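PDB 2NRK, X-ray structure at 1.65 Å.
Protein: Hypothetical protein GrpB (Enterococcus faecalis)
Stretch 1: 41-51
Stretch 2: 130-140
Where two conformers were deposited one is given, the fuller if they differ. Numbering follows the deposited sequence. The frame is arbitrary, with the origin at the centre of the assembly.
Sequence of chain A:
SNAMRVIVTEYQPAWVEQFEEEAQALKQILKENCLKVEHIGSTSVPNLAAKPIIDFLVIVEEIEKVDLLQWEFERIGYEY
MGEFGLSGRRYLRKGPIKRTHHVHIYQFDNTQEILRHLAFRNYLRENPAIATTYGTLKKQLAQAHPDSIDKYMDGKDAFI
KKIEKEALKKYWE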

# COMPACT_ATOMS: atom_id res chain seq x y z
N GLY A 41 -3.47 -15.10 -3.60
CA GLY A 41 -4.11 -15.84 -4.70
C GLY A 41 -5.32 -16.61 -4.22
O GLY A 41 -5.71 -16.47 -3.07
N SER A 42 -5.91 -17.42 -5.10
CA SER A 42 -7.20 -18.03 -4.74
C SER A 42 -7.09 -19.00 -3.58
O SER A 42 -8.07 -19.14 -2.80
CB SER A 42 -7.85 -18.70 -5.95
OG SER A 42 -8.23 -17.67 -6.85
N THR A 43 -5.94 -19.67 -3.42
CA THR A 43 -5.86 -20.66 -2.31
C THR A 43 -5.82 -20.01 -0.92
O THR A 43 -5.98 -20.70 0.10
CB THR A 43 -4.70 -21.70 -2.46
OG1 THR A 43 -3.45 -21.03 -2.23
CG2 THR A 43 -4.73 -22.42 -3.82
N SER A 44 -5.66 -18.69 -0.88
CA SER A 44 -5.61 -17.93 0.38
C SER A 44 -7.01 -17.44 0.80
O SER A 44 -7.12 -16.77 1.81
CB SER A 44 -4.64 -16.74 0.27
OG SER A 44 -5.20 -15.69 -0.52
N VAL A 45 -8.04 -17.75 0.00
CA VAL A 45 -9.40 -17.28 0.29
C VAL A 45 -10.22 -18.49 0.74
O VAL A 45 -10.58 -19.35 -0.07
CB VAL A 45 -10.04 -16.65 -0.96
CG1 VAL A 45 -11.48 -16.18 -0.66
CG2 VAL A 45 -9.18 -15.48 -1.44
N PRO A 46 -10.49 -18.60 2.05
CA PRO A 46 -11.26 -19.75 2.46
C PRO A 46 -12.56 -19.96 1.68
O PRO A 46 -13.31 -19.00 1.41
CB PRO A 46 -11.54 -19.48 3.95
CG PRO A 46 -10.28 -18.70 4.39
CD PRO A 46 -10.02 -17.79 3.19
N ASN A 47 -12.77 -21.22 1.29
CA ASN A 47 -13.97 -21.69 0.57
C ASN A 47 -14.04 -21.29 -0.91
O ASN A 47 -15.05 -21.53 -1.58
CB ASN A 47 -15.25 -21.36 1.35
CG ASN A 47 -15.18 -21.81 2.80
OD1 ASN A 47 -14.72 -22.91 3.10
ND2 ASN A 47 -15.65 -20.96 3.70
N LEU A 48 -12.96 -20.73 -1.44
CA LEU A 48 -12.91 -20.41 -2.87
C LEU A 48 -12.37 -21.61 -3.65
O LEU A 48 -11.30 -22.12 -3.33
CB LEU A 48 -12.03 -19.17 -3.12
CG LEU A 48 -11.81 -18.75 -4.57
CD1 LEU A 48 -13.13 -18.53 -5.35
CD2 LEU A 48 -10.93 -17.47 -4.56
N ALA A 49 -13.10 -22.03 -4.68
CA ALA A 49 -12.60 -23.05 -5.60
C ALA A 49 -11.36 -22.52 -6.33
O ALA A 49 -11.29 -21.33 -6.68
CB ALA A 49 -13.68 -23.44 -6.61
N ALA A 50 -10.38 -23.38 -6.58
CA ALA A 50 -9.10 -22.91 -7.13
C ALA A 50 -8.27 -24.03 -7.71
O ALA A 50 -8.41 -25.17 -7.31
CB ALA A 50 -8.27 -22.23 -6.03
N LYS A 51 -7.36 -23.69 -8.60
CA LYS A 51 -6.28 -24.61 -8.95
C LYS A 51 -5.44 -24.81 -7.69
O LYS A 51 -5.18 -23.84 -6.96
CB LYS A 51 -5.40 -24.00 -10.02
CG LYS A 51 -6.12 -23.96 -11.35
CD LYS A 51 -5.54 -22.92 -12.26
CE LYS A 51 -4.20 -23.30 -12.83
NZ LYS A 51 -4.24 -23.07 -14.34
N ILE A 130 -18.87 -12.47 -4.15
CA ILE A 130 -17.94 -12.20 -5.23
C ILE A 130 -16.99 -13.40 -5.42
O ILE A 130 -16.73 -13.81 -6.56
CB ILE A 130 -17.15 -10.90 -5.00
CG1 ILE A 130 -18.14 -9.72 -5.00
CG2 ILE A 130 -16.13 -10.73 -6.11
CD1 ILE A 130 -17.50 -8.36 -4.60
N ALA A 131 -16.50 -13.95 -4.31
CA ALA A 131 -15.66 -15.15 -4.40
C ALA A 131 -16.43 -16.29 -5.09
O ALA A 131 -15.88 -17.00 -5.91
CB ALA A 131 -15.18 -15.58 -3.03
N THR A 132 -17.72 -16.46 -4.77
CA THR A 132 -18.53 -17.50 -5.40
C THR A 132 -18.66 -17.27 -6.90
O THR A 132 -18.56 -18.21 -7.68
CB THR A 132 -19.89 -17.61 -4.70
OG1 THR A 132 -19.65 -18.01 -3.35
CG2 THR A 132 -20.78 -18.64 -5.41
N THR A 133 -18.82 -16.00 -7.30
CA THR A 133 -18.90 -15.65 -8.73
C THR A 133 -17.61 -16.06 -9.42
O THR A 133 -17.65 -16.65 -10.50
CB THR A 133 -19.18 -14.13 -8.91
OG1 THR A 133 -20.49 -13.88 -8.39
CG2 THR A 133 -19.18 -13.72 -10.38
N TYR A 134 -16.49 -15.76 -8.76
CA TYR A 134 -15.16 -16.04 -9.29
C TYR A 134 -14.93 -17.55 -9.40
O TYR A 134 -14.50 -18.05 -10.44
CB TYR A 134 -14.13 -15.43 -8.36
CG TYR A 134 -12.72 -15.53 -8.83
CD1 TYR A 134 -12.40 -15.52 -10.17
CD2 TYR A 134 -11.69 -15.52 -7.89
CE1 TYR A 134 -11.06 -15.57 -10.59
CE2 TYR A 134 -10.35 -15.57 -8.28
CZ TYR A 134 -10.07 -15.57 -9.64
OH TYR A 134 -8.74 -15.61 -9.99
N GLY A 135 -15.28 -18.29 -8.34
CA GLY A 135 -15.12 -19.75 -8.38
C GLY A 135 -15.96 -20.40 -9.46
O GLY A 135 -15.50 -21.33 -10.16
N THR A 136 -17.20 -19.91 -9.63
CA THR A 136 -18.11 -20.41 -10.64
C THR A 136 -17.54 -20.16 -12.03
O THR A 136 -17.59 -21.03 -12.89
CB THR A 136 -19.53 -19.80 -10.47
OG1 THR A 136 -20.08 -20.30 -9.24
CG2 THR A 136 -20.46 -20.20 -11.62
N LEU A 137 -16.99 -18.97 -12.24
CA LEU A 137 -16.37 -18.64 -13.51
C LEU A 137 -15.20 -19.58 -13.81
O LEU A 137 -15.08 -20.09 -14.92
CB LEU A 137 -15.90 -17.19 -13.53
CG LEU A 137 -15.04 -16.75 -14.71
CD1 LEU A 137 -15.83 -16.94 -16.02
CD2 LEU A 137 -14.68 -15.32 -14.50
N LYS A 138 -14.36 -19.81 -12.81
CA LYS A 138 -13.18 -20.65 -13.02
C LYS A 138 -13.59 -22.08 -13.37
O LYS A 138 -13.00 -22.71 -14.26
CB LYS A 138 -12.25 -20.61 -11.80
CG LYS A 138 -11.51 -19.26 -11.63
CD LYS A 138 -10.37 -19.33 -10.59
CE LYS A 138 -10.90 -19.18 -9.20
NZ LYS A 138 -9.86 -19.48 -8.16
N LYS A 139 -14.64 -22.58 -12.70
CA LYS A 139 -15.11 -23.92 -12.95
C LYS A 139 -15.68 -24.02 -14.36
O LYS A 139 -15.40 -24.99 -15.07
CB LYS A 139 -16.14 -24.35 -11.89
CG LYS A 139 -15.49 -24.65 -10.53
CD LYS A 139 -16.46 -25.25 -9.52
CE LYS A 139 -17.15 -24.20 -8.68
NZ LYS A 139 -18.12 -24.80 -7.69
N GLN A 140 -16.45 -23.01 -14.76
CA GLN A 140 -16.99 -22.90 -16.12
C GLN A 140 -15.90 -22.87 -17.19
O GLN A 140 -15.99 -23.54 -18.22
CB GLN A 140 -17.87 -21.65 -16.26
CG GLN A 140 -19.33 -21.84 -15.87
CD GLN A 140 -20.14 -20.55 -15.87
OE1 GLN A 140 -19.79 -19.56 -16.55
NE2 GLN A 140 -21.23 -20.54 -15.12
O HOH W 1 -6.81 -15.86 -8.11
O HOH W 2 -16.81 -19.64 -2.96
O HOH W 3 -7.35 -20.63 -9.25

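A lysine that reaches a buried contact generally needs its ammonium group paid for in hydrogen bonds, and the contact between the loop 41-51 and the helix 130-140 of GrpB illustrates how a side-chain hydroxyl and a backbone carbonyl can together meet that cost. Lys-138 points toward the loop, and its NZ donates to two acceptors there: Ser-42 OG at 2.8 Å and the carbonyl oxygen of Ala-49, with NZ to O also 2.8 Å. A third acceptor is a water, 3.0 Å from Lys-138 NZ, which also accepts from Lys-51 N at 3.1 Å and so extends the network along the loop. One amino group thus ties together residues seven positions apart in the loop.

Ser-42 OG is shared further. A second water lies 2.6 Å from Ser-42 OG and 2.7 Å from Tyr-134 OH, bridging the two hydroxyls, while Ser-42 OG itself approaches Tyr-134 CE2 to 3.3 Å, oblique to the ring. A third water donates to Asn-47 O at 2.9 Å and, weakly, to Thr-132 OG1 at 3.3 Å.

Beside this polar cluster the packing is close. A type II turn from Val-45 to Leu-48, closed by Leu-48 N to Val-45 O at 3.1 Å, ends at Leu-48, the loop residue most covered by the helix. Although the CA-to-CB bond of Leu-48 points sideways, its end comes nearer: CD2 lies 3.9 Å from Tyr-134 CD2, and CD1 lies 4.3 Å from Ala-131 CB and only 3.2 Å from Ala-131 O. Val-45 CG1 adds a looser apolar contact with Ala-131 CB at 4.4 Å.

The close approach suits Gly-135: Gly-135 CA and Ala-49 CA are 5.0 Å apart, and an ideal CB on Gly-135 would lie a tight 3.4 Å from Leu-48 CD1. Ala-49 CB also meets the aliphatic Lys-139 CE at 4.1 Å.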